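Local coordinates for phenylalanine--tRNA ligase beta subunit (Pyrococcus horikoshii, PDB 2CXI), which forms, with the alpha subunit, the tetrameric synthetase that attaches phenylalanine to tRNA(Phe) at the expense of ATP, its N-terminal part being the piece present here, at residues Arg17-Ala31 with Gly64-Glu76. Numbering follows the deposited sequence.
Sequences RSFSIEEWEDLVLYA and GVARQIKWALGIE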
ATOM      1  N   ARG A  17     -15.625  36.789  26.197  1.00 20.35           N
ATOM      2  CA  ARG A  17     -16.002  37.898  27.126  1.00 20.64           C
ATOM      3  C   ARG A  17     -17.284  37.450  27.772  1.00 20.13           C
ATOM      4  O   ARG A  17     -18.017  36.704  27.130  1.00 18.48           O
ATOM      5  CB  ARG A  17     -16.474  39.044  26.238  1.00 22.46           C
ATOM      6  CG  ARG A  17     -15.903  40.296  26.464  1.00 26.64           C
ATOM      7  CD  ARG A  17     -16.160  41.209  25.291  1.00 27.42           C
ATOM      8  NE  ARG A  17     -14.972  41.227  24.466  1.00 28.43           N
ATOM      9  CZ  ARG A  17     -14.542  42.288  23.828  1.00 32.70           C
ATOM     10  NH1 ARG A  17     -15.230  43.437  23.902  1.00 32.60           N
ATOM     11  NH2 ARG A  17     -13.448  42.192  23.085  1.00 35.24           N
ATOM     12  N   SER A  18     -17.627  37.954  28.960  1.00 18.90           N
ATOM     13  CA  SER A  18     -18.950  37.659  29.515  1.00 20.67           C
ATOM     14  C   SER A  18     -19.849  38.906  29.469  1.00 20.04           C
ATOM     15  O   SER A  18     -19.385  40.036  29.251  1.00 20.41           O
ATOM     16  CB  SER A  18     -18.915  37.048  30.932  1.00 20.98           C
ATOM     17  OG  SER A  18     -18.248  37.926  31.791  1.00 25.26           O
ATOM     18  N   PHE A  19     -21.150  38.662  29.601  1.00 21.23           N
ATOM     19  CA  PHE A  19     -22.160  39.716  29.487  1.00 20.77           C
ATOM     20  C   PHE A  19     -23.272  39.452  30.481  1.00 20.71           C
ATOM     21  O   PHE A  19     -23.584  38.291  30.800  1.00 21.41           O
ATOM     22  CB  PHE A  19     -22.774  39.778  28.092  1.00 20.23           C
ATOM     23  CG  PHE A  19     -21.780  39.849  26.985  1.00 20.68           C
ATOM     24  CD1 PHE A  19     -21.370  41.079  26.478  1.00 17.70           C
ATOM     25  CD2 PHE A  19     -21.269  38.685  26.429  1.00 18.92           C
ATOM     26  CE1 PHE A  19     -20.452  41.149  25.427  1.00 20.87           C
ATOM     27  CE2 PHE A  19     -20.340  38.759  25.380  1.00 22.18           C
ATOM     28  CZ  PHE A  19     -19.938  39.991  24.893  1.00 20.69           C
ATOM     29  N   SER A  20     -23.907  40.519  30.974  1.00 20.48           N
ATOM     30  CA  SER A  20     -25.109  40.265  31.804  1.00 20.16           C
ATOM     31  C   SER A  20     -26.260  39.694  30.970  1.00 19.89           C
ATOM     32  O   SER A  20     -26.232  39.729  29.725  1.00 19.26           O
ATOM     33  CB  SER A  20     -25.576  41.553  32.461  1.00 19.09           C
ATOM     34  OG  SER A  20     -25.972  42.448  31.457  1.00 19.30           O
ATOM     35  N   ILE A  21     -27.260  39.146  31.660  1.00 20.21           N
ATOM     36  CA  ILE A  21     -28.487  38.722  31.005  1.00 21.81           C
ATOM     37  C   ILE A  21     -29.146  39.890  30.248  1.00 21.45           C
ATOM     38  O   ILE A  21     -29.630  39.731  29.114  1.00 21.37           O
ATOM     39  CB  ILE A  21     -29.469  38.088  32.020  1.00 21.10           C
ATOM     40  CG1 ILE A  21     -28.878  36.791  32.617  1.00 23.30           C
ATOM     41  CG2 ILE A  21     -30.824  37.857  31.350  1.00 24.98           C
ATOM     42  CD1 ILE A  21     -28.596  35.666  31.577  1.00 23.41           C
ATOM     43  N   GLU A  22     -29.122  41.073  30.853  1.00 21.40           N
ATOM     44  CA  GLU A  22     -29.698  42.247  30.200  1.00 21.54           C
ATOM     45  C   GLU A  22     -28.951  42.595  28.889  1.00 21.04           C
ATOM     46  O   GLU A  22     -29.577  42.950  27.898  1.00 21.33           O
ATOM     47  CB  GLU A  22     -29.756  43.457  31.161  1.00 20.19           C
ATOM     48  CG  GLU A  22     -30.199  44.743  30.472  1.00 21.69           C
ATOM     49  CD  GLU A  22     -30.457  45.907  31.441  1.00 21.60           C
ATOM     50  OE1 GLU A  22     -30.454  45.693  32.656  1.00 20.97           O
ATOM     51  OE2 GLU A  22     -30.640  47.024  30.961  1.00 19.44           O
ATOM     52  N   GLU A  23     -27.629  42.471  28.879  1.00 21.25           N
ATOM     53  CA  GLU A  23     -26.833  42.673  27.644  1.00 21.40           C
ATOM     54  C   GLU A  23     -27.073  41.555  26.592  1.00 20.90           C
ATOM     55  O   GLU A  23     -27.093  41.824  25.379  1.00 21.26           O
ATOM     56  CB  GLU A  23     -25.355  42.751  27.982  1.00 22.54           C
ATOM     57  CG  GLU A  23     -24.967  44.053  28.707  1.00 22.59           C
ATOM     58  CD  GLU A  23     -23.538  44.067  29.209  1.00 24.24           C
ATOM     59  OE1 GLU A  23     -23.052  43.017  29.643  1.00 22.57           O
ATOM     60  OE2 GLU A  23     -22.921  45.161  29.195  1.00 30.62           O
ATOM     61  N   TRP A  24     -27.284  40.332  27.074  1.00 20.53           N
ATOM     62  CA  TRP A  24     -27.584  39.158  26.217  1.00 21.03           C
ATOM     63  C   TRP A  24     -28.838  39.350  25.375  1.00 21.31           C
ATOM     64  O   TRP A  24     -28.947  38.831  24.267  1.00 21.29           O
ATOM     65  CB  TRP A  24     -27.628  37.855  27.037  1.00 19.88           C
ATOM     66  CG  TRP A  24     -26.251  37.159  27.040  1.00 16.96           C
ATOM     67  CD1 TRP A  24     -25.362  37.046  28.083  1.00 20.16           C
ATOM     68  CD2 TRP A  24     -25.619  36.540  25.912  1.00 17.33           C
ATOM     69  NE1 TRP A  24     -24.225  36.370  27.677  1.00 21.25           N
ATOM     70  CE2 TRP A  24     -24.337  36.082  26.338  1.00 18.55           C
ATOM     71  CE3 TRP A  24     -25.975  36.389  24.558  1.00 17.07           C
ATOM     72  CZ2 TRP A  24     -23.444  35.425  25.473  1.00 19.41           C
ATOM     73  CZ3 TRP A  24     -25.090  35.717  23.691  1.00 18.94           C
ATOM     74  CH2 TRP A  24     -23.827  35.264  24.161  1.00 18.43           C
ATOM     75  N   GLU A  25     -29.751  40.157  25.903  1.00 21.42           N
ATOM     76  CA  GLU A  25     -30.989  40.484  25.207  1.00 22.01           C
ATOM     77  C   GLU A  25     -30.675  41.175  23.917  1.00 21.51           C
ATOM     78  O   GLU A  25     -31.332  40.897  22.938  1.00 22.09           O
ATOM     79  CB  GLU A  25     -31.867  41.423  26.049  1.00 21.54           C
ATOM     80  CG  GLU A  25     -32.378  40.764  27.315  1.00 22.52           C
ATOM     81  CD  GLU A  25     -33.576  39.870  27.093  1.00 25.69           C
ATOM     82  OE1 GLU A  25     -34.185  39.891  26.007  1.00 28.42           O
ATOM     83  OE2 GLU A  25     -33.903  39.127  28.026  1.00 27.56           O
ATOM     84  N   ASP A  26     -29.694  42.072  23.909  1.00 21.09           N
ATOM     85  CA  ASP A  26     -29.275  42.716  22.641  1.00 22.42           C
ATOM     86  C   ASP A  26     -28.413  41.803  21.759  1.00 21.72           C
ATOM     87  O   ASP A  26     -28.494  41.837  20.525  1.00 21.02           O
ATOM     88  CB  ASP A  26     -28.513  44.025  22.909  1.00 23.78           C
ATOM     89  CG  ASP A  26     -29.357  45.018  23.725  1.00 28.44           C
ATOM     90  OD1 ASP A  26     -30.571  45.125  23.475  1.00 32.80           O
ATOM     91  OD2 ASP A  26     -28.904  45.678  24.650  1.00 29.22           O
ATOM     92  N   LEU A  27     -27.559  41.021  22.416  1.00 19.43           N
ATOM     93  CA  LEU A  27     -26.613  40.159  21.728  1.00 20.78           C
ATOM     94  C   LEU A  27     -27.289  39.143  20.821  1.00 20.31           C
ATOM     95  O   LEU A  27     -26.846  38.932  19.685  1.00 20.72           O
ATOM     96  CB  LEU A  27     -25.768  39.402  22.772  1.00 19.49           C
ATOM     97  CG  LEU A  27     -24.339  39.891  22.996  1.00 23.72           C
ATOM     98  CD1 LEU A  27     -24.071  41.387  22.833  1.00 24.47           C
ATOM     99  CD2 LEU A  27     -23.779  39.306  24.296  1.00 20.38           C
ATOM    100  N   VAL A  28     -28.326  38.489  21.325  1.00 18.96           N
ATOM    101  CA  VAL A  28     -28.960  37.429  20.542  1.00 20.18           C
ATOM    102  C   VAL A  28     -29.458  37.948  19.171  1.00 20.71           C
ATOM    103  O   VAL A  28     -29.352  37.240  18.180  1.00 20.27           O
ATOM    104  CB  VAL A  28     -30.050  36.656  21.308  1.00 18.99           C
ATOM    105  CG1 VAL A  28     -29.462  35.929  22.552  1.00 17.47           C
ATOM    106  CG2 VAL A  28     -31.244  37.568  21.721  1.00 20.71           C
ATOM    107  N   LEU A  29     -29.973  39.179  19.130  1.00 21.20           N
ATOM    108  CA  LEU A  29     -30.472  39.768  17.879  1.00 23.08           C
ATOM    109  C   LEU A  29     -29.340  39.916  16.842  1.00 23.59           C
ATOM    110  O   LEU A  29     -29.572  39.784  15.636  1.00 22.25           O
ATOM    111  CB  LEU A  29     -31.172  41.113  18.151  1.00 24.39           C
ATOM    112  CG  LEU A  29     -32.217  41.079  19.282  1.00 26.62           C
ATOM    113  CD1 LEU A  29     -32.747  42.462  19.724  1.00 31.37           C
ATOM    114  CD2 LEU A  29     -33.396  40.116  18.929  1.00 28.87           C
ATOM    115  N   TYR A  30     -28.111  40.164  17.311  1.00 24.33           N
ATOM    116  CA  TYR A  30     -26.938  40.181  16.425  1.00 25.95           C
ATOM    117  C   TYR A  30     -26.733  38.835  15.700  1.00 26.14           C
ATOM    118  O   TYR A  30     -26.160  38.791  14.605  1.00 26.52           O
ATOM    119  CB  TYR A  30     -25.646  40.548  17.205  1.00 27.60           C
ATOM    120  CG  TYR A  30     -25.624  41.938  17.826  1.00 29.48           C
ATOM    121  CD1 TYR A  30     -26.453  42.962  17.339  1.00 31.33           C
ATOM    122  CD2 TYR A  30     -24.743  42.242  18.876  1.00 31.12           C
ATOM    123  CE1 TYR A  30     -26.433  44.252  17.918  1.00 32.52           C
ATOM    124  CE2 TYR A  30     -24.716  43.508  19.459  1.00 31.55           C
ATOM    125  CZ  TYR A  30     -25.560  44.507  18.970  1.00 31.98           C
ATOM    126  OH  TYR A  30     -25.535  45.771  19.526  1.00 34.13           O
ATOM    127  N   ALA A  31     -27.165  37.735  16.326  1.00 25.17           N
ATOM    128  CA  ALA A  31     -27.017  36.403  15.715  1.00 24.90           C
ATOM    129  C   ALA A  31     -28.298  35.982  14.992  1.00 24.23           C
ATOM    130  O   ALA A  31     -28.518  34.796  14.723  1.00 22.95           O
ATOM    131  CB  ALA A  31     -26.679  35.387  16.774  1.00 24.50           C
ATOM    132  N   GLY A  64     -21.810  29.153  15.820  1.00 14.04           N
ATOM    133  CA  GLY A  64     -22.250  30.089  14.782  1.00 13.86           C
ATOM    134  C   GLY A  64     -22.784  31.393  15.379  1.00 14.90           C
ATOM    135  O   GLY A  64     -22.559  32.485  14.837  1.00 14.76           O
ATOM    136  N   VAL A  65     -23.484  31.263  16.505  1.00 14.70           N
ATOM    137  CA  VAL A  65     -23.996  32.430  17.246  1.00 16.27           C
ATOM    138  C   VAL A  65     -22.854  33.333  17.791  1.00 16.20           C
ATOM    139  O   VAL A  65     -22.863  34.575  17.615  1.00 15.87           O
ATOM    140  CB  VAL A  65     -24.935  31.963  18.377  1.00 15.67           C
ATOM    141  CG1 VAL A  65     -25.368  33.176  19.281  1.00 18.43           C
ATOM    142  CG2 VAL A  65     -26.147  31.299  17.790  1.00 18.73           C
ATOM    143  N   ALA A  66     -21.859  32.696  18.426  1.00 16.54           N
ATOM    144  CA  ALA A  66     -20.697  33.379  18.976  1.00 16.13           C
ATOM    145  C   ALA A  66     -19.934  34.049  17.853  1.00 17.25           C
ATOM    146  O   ALA A  66     -19.433  35.149  17.999  1.00 16.59           O
ATOM    147  CB  ALA A  66     -19.804  32.376  19.696  1.00 16.23           C
ATOM    148  N   ARG A  67     -19.842  33.371  16.718  1.00 16.51           N
ATOM    149  CA  ARG A  67     -19.093  33.925  15.584  1.00 17.43           C
ATOM    150  C   ARG A  67     -19.777  35.224  15.139  1.00 17.55           C
ATOM    151  O   ARG A  67     -19.131  36.259  15.047  1.00 18.18           O
ATOM    152  CB  ARG A  67     -19.038  32.879  14.446  1.00 15.93           C
ATOM    153  CG  ARG A  67     -18.104  33.201  13.243  1.00 18.50           C
ATOM    154  CD  ARG A  67     -17.899  31.927  12.405  1.00 19.71           C
ATOM    155  NE  ARG A  67     -19.198  31.411  11.991  1.00 23.72           N
ATOM    156  CZ  ARG A  67     -19.510  30.132  11.805  1.00 21.52           C
ATOM    157  NH1 ARG A  67     -18.607  29.151  11.972  1.00 22.65           N
ATOM    158  NH2 ARG A  67     -20.748  29.840  11.425  1.00 22.88           N
ATOM    159  N   GLN A  68     -21.092  35.191  14.927  1.00 18.07           N
ATOM    160  CA  GLN A  68     -21.811  36.401  14.565  1.00 19.84           C
ATOM    161  C   GLN A  68     -21.623  37.524  15.543  1.00 18.34           C
ATOM    162  O   GLN A  68     -21.387  38.673  15.141  1.00 18.56           O
ATOM    163  CB  GLN A  68     -23.307  36.172  14.502  1.00 21.00           C
ATOM    164  CG  GLN A  68     -23.814  36.554  13.210  1.00 29.51           C
ATOM    165  CD  GLN A  68     -23.685  35.334  12.424  1.00 39.84           C
ATOM    166  OE1 GLN A  68     -23.382  35.352  11.227  1.00 44.93           O
ATOM    167  NE2 GLN A  68     -23.868  34.209  13.123  1.00 44.54           N
ATOM    168  N   ILE A  69     -21.787  37.204  16.817  1.00 17.57           N
ATOM    169  CA  ILE A  69     -21.604  38.214  17.866  1.00 17.95           C
ATOM    170  C   ILE A  69     -20.190  38.800  17.850  1.00 18.44           C
ATOM    171  O   ILE A  69     -20.021  40.004  18.047  1.00 20.05           O
ATOM    172  CB  ILE A  69     -22.027  37.643  19.231  1.00 17.70           C
ATOM    173  CG1 ILE A  69     -23.535  37.389  19.214  1.00 15.98           C
ATOM    174  CG2 ILE A  69     -21.651  38.601  20.412  1.00 16.77           C
ATOM    175  CD1 ILE A  69     -24.007  36.487  20.401  1.00 18.80           C
ATOM    176  N   LYS A  70     -19.173  37.960  17.660  1.00 19.27           N
ATOM    177  CA  LYS A  70     -17.791  38.476  17.607  1.00 19.48           C
ATOM    178  C   LYS A  70     -17.652  39.522  16.489  1.00 19.12           C
ATOM    179  O   LYS A  70     -17.006  40.565  16.680  1.00 19.25           O
ATOM    180  CB  LYS A  70     -16.751  37.343  17.414  1.00 18.41           C
ATOM    181  CG  LYS A  70     -16.433  36.577  18.739  1.00 20.88           C
ATOM    182  CD  LYS A  70     -15.247  35.635  18.601  1.00 22.35           C
ATOM    183  CE  LYS A  70     -15.593  34.433  17.745  1.00 28.49           C
ATOM    184  NZ  LYS A  70     -14.502  33.377  17.955  1.00 35.64           N
ATOM    185  N   TRP A  71     -18.233  39.240  15.322  1.00 18.91           N
ATOM    186  CA  TRP A  71     -18.224  40.192  14.205  1.00 18.07           C
ATOM    187  C   TRP A  71     -19.067  41.442  14.501  1.00 18.96           C
ATOM    188  O   TRP A  71     -18.632  42.588  14.249  1.00 18.86           O
ATOM    189  CB  TRP A  71     -18.686  39.490  12.904  1.00 18.36           C
ATOM    190  CG  TRP A  71     -17.538  39.096  12.021  1.00 17.79           C
ATOM    191  CD1 TRP A  71     -17.134  39.731  10.898  1.00 18.86           C
ATOM    192  CD2 TRP A  71     -16.655  37.966  12.188  1.00 18.19           C
ATOM    193  NE1 TRP A  71     -16.047  39.073  10.343  1.00 19.66           N
ATOM    194  CE2 TRP A  71     -15.743  37.981  11.116  1.00 18.29           C
ATOM    195  CE3 TRP A  71     -16.549  36.935  13.147  1.00 20.33           C
ATOM    196  CZ2 TRP A  71     -14.712  37.025  10.980  1.00 19.20           C
ATOM    197  CZ3 TRP A  71     -15.534  35.970  13.005  1.00 19.01           C
ATOM    198  CH2 TRP A  71     -14.632  36.028  11.927  1.00 19.21           C
ATOM    199  N   ALA A  72     -20.244  41.246  15.074  1.00 19.77           N
ATOM    200  CA  ALA A  72     -21.087  42.387  15.462  1.00 21.89           C
ATOM    201  C   ALA A  72     -20.355  43.334  16.424  1.00 23.46           C
ATOM    202  O   ALA A  72     -20.468  44.554  16.318  1.00 24.52           O
ATOM    203  CB  ALA A  72     -22.379  41.898  16.082  1.00 21.11           C
ATOM    204  N   LEU A  73     -19.587  42.769  17.348  1.00 23.81           N
ATOM    205  CA  LEU A  73     -18.838  43.573  18.299  1.00 25.20           C
ATOM    206  C   LEU A  73     -17.506  44.055  17.759  1.00 26.52           C
ATOM    207  O   LEU A  73     -16.788  44.736  18.467  1.00 27.89           O
ATOM    208  CB  LEU A  73     -18.587  42.787  19.609  1.00 24.56           C
ATOM    209  CG  LEU A  73     -19.865  42.352  20.327  1.00 23.58           C
ATOM    210  CD1 LEU A  73     -19.561  41.364  21.471  1.00 26.24           C
ATOM    211  CD2 LEU A  73     -20.740  43.548  20.778  1.00 27.14           C
ATOM    212  N   GLY A  74     -17.134  43.654  16.546  1.00 27.00           N
ATOM    213  CA  GLY A  74     -15.828  44.012  16.016  1.00 26.86           C
ATOM    214  C   GLY A  74     -14.646  43.312  16.649  1.00 27.68           C
ATOM    215  O   GLY A  74     -13.542  43.834  16.594  1.00 28.38           O
ATOM    216  N   ILE A  75     -14.845  42.155  17.275  1.00 26.83           N
ATOM    217  CA  ILE A  75     -13.719  41.391  17.828  1.00 26.94           C
ATOM    218  C   ILE A  75     -12.998  40.744  16.646  1.00 27.33           C
ATOM    219  O   ILE A  75     -11.767  40.608  16.643  1.00 27.91           O
ATOM    220  CB  ILE A  75     -14.221  40.367  18.870  1.00 26.72           C
ATOM    221  CG1 ILE A  75     -14.799  41.085  20.100  1.00 26.81           C
ATOM    222  CG2 ILE A  75     -13.126  39.368  19.305  1.00 29.04           C
ATOM    223  CD1 ILE A  75     -15.639  40.131  21.003  1.00 26.28           C
ATOM    224  N   GLU A  76     -13.764  40.390  15.610  1.00 25.29           N
ATOM    225  CA  GLU A  76     -13.202  40.060  14.308  1.00 25.33           C
ATOM    226  C   GLU A  76     -13.927  40.890  13.233  1.00 25.17           C
ATOM    227  O   GLU A  76     -14.981  41.464  13.520  1.00 23.32           O
ATOM    228  CB  GLU A  76     -13.343  38.570  14.012  1.00 25.57           C
ATOM    229  CG  GLU A  76     -12.767  37.637  15.086  1.00 28.42           C
ATOM    230  CD  GLU A  76     -11.249  37.512  15.022  1.00 33.03           C
ATOM    231  OE1 GLU A  76     -10.621  38.045  14.088  1.00 33.55           O
ATOM    232  OE2 GLU A  76     -10.671  36.870  15.930  1.00 37.94           O
TER
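I69 of helix 62-72 carries the centre of an almost wholly apolar contact with helix 21-30. Its CG1 branch lies beside the backbone N (chi1 -66°) and extends, with chi2 166°, until CD1 meets CZ3 of W24 at 3.5 Å; the same branch packs on the carbonyl oxygen of L27. The CG2 branch packs 3.9 Å from L27 CG. Replacing I69 by alanine removes CG1, CG2 and CD1, and would probably open a gap beside W24 CZ3 and L27 CG. Further along, CB of A31 rests on V65 CG1 (3.6 Å), and the aliphatic CB and CG of Q68 lie against Y30 O and A31 CA, CG 3.5 Å from Y30 O.

Two further rings, Y30 and F19, meet A72 and L73. A72 CB sits equally near CB, CG and CD2 of Y30, 3.7 Å from CD2, while L73 CD2 approaches CE2 obliquely. The other methyl of L73 reaches F19, CD1 to CZ 3.7 Å, the two side chains coming from opposite directions. L27 CD2 lies over the centre of one face of F19 and of one face of W24. At the margin, the I75 side chain spreads over one face of the R17 guanidinium, CG1 3.5 Å from NH2.

The polar bonds lie within the segments or reach outside them. S20 and E23 form a capping box: E23 N donates to S20 OG, and S20 N to E23 OE1. W24 NE1 reaches out to E12, of helix 8-15. G74, with positive phi, closes helix 62-72 in a Schellman motif.

The axes of 21-30 and 64-72 approach to 8.9 Å at 100°, a nearly perpendicular helix-helix packing in the N-terminal region; strands 33-41 and 44-51, between the helices in sequence, also touch the pair, L35 and L49 meeting V28, and L49 meeting V65.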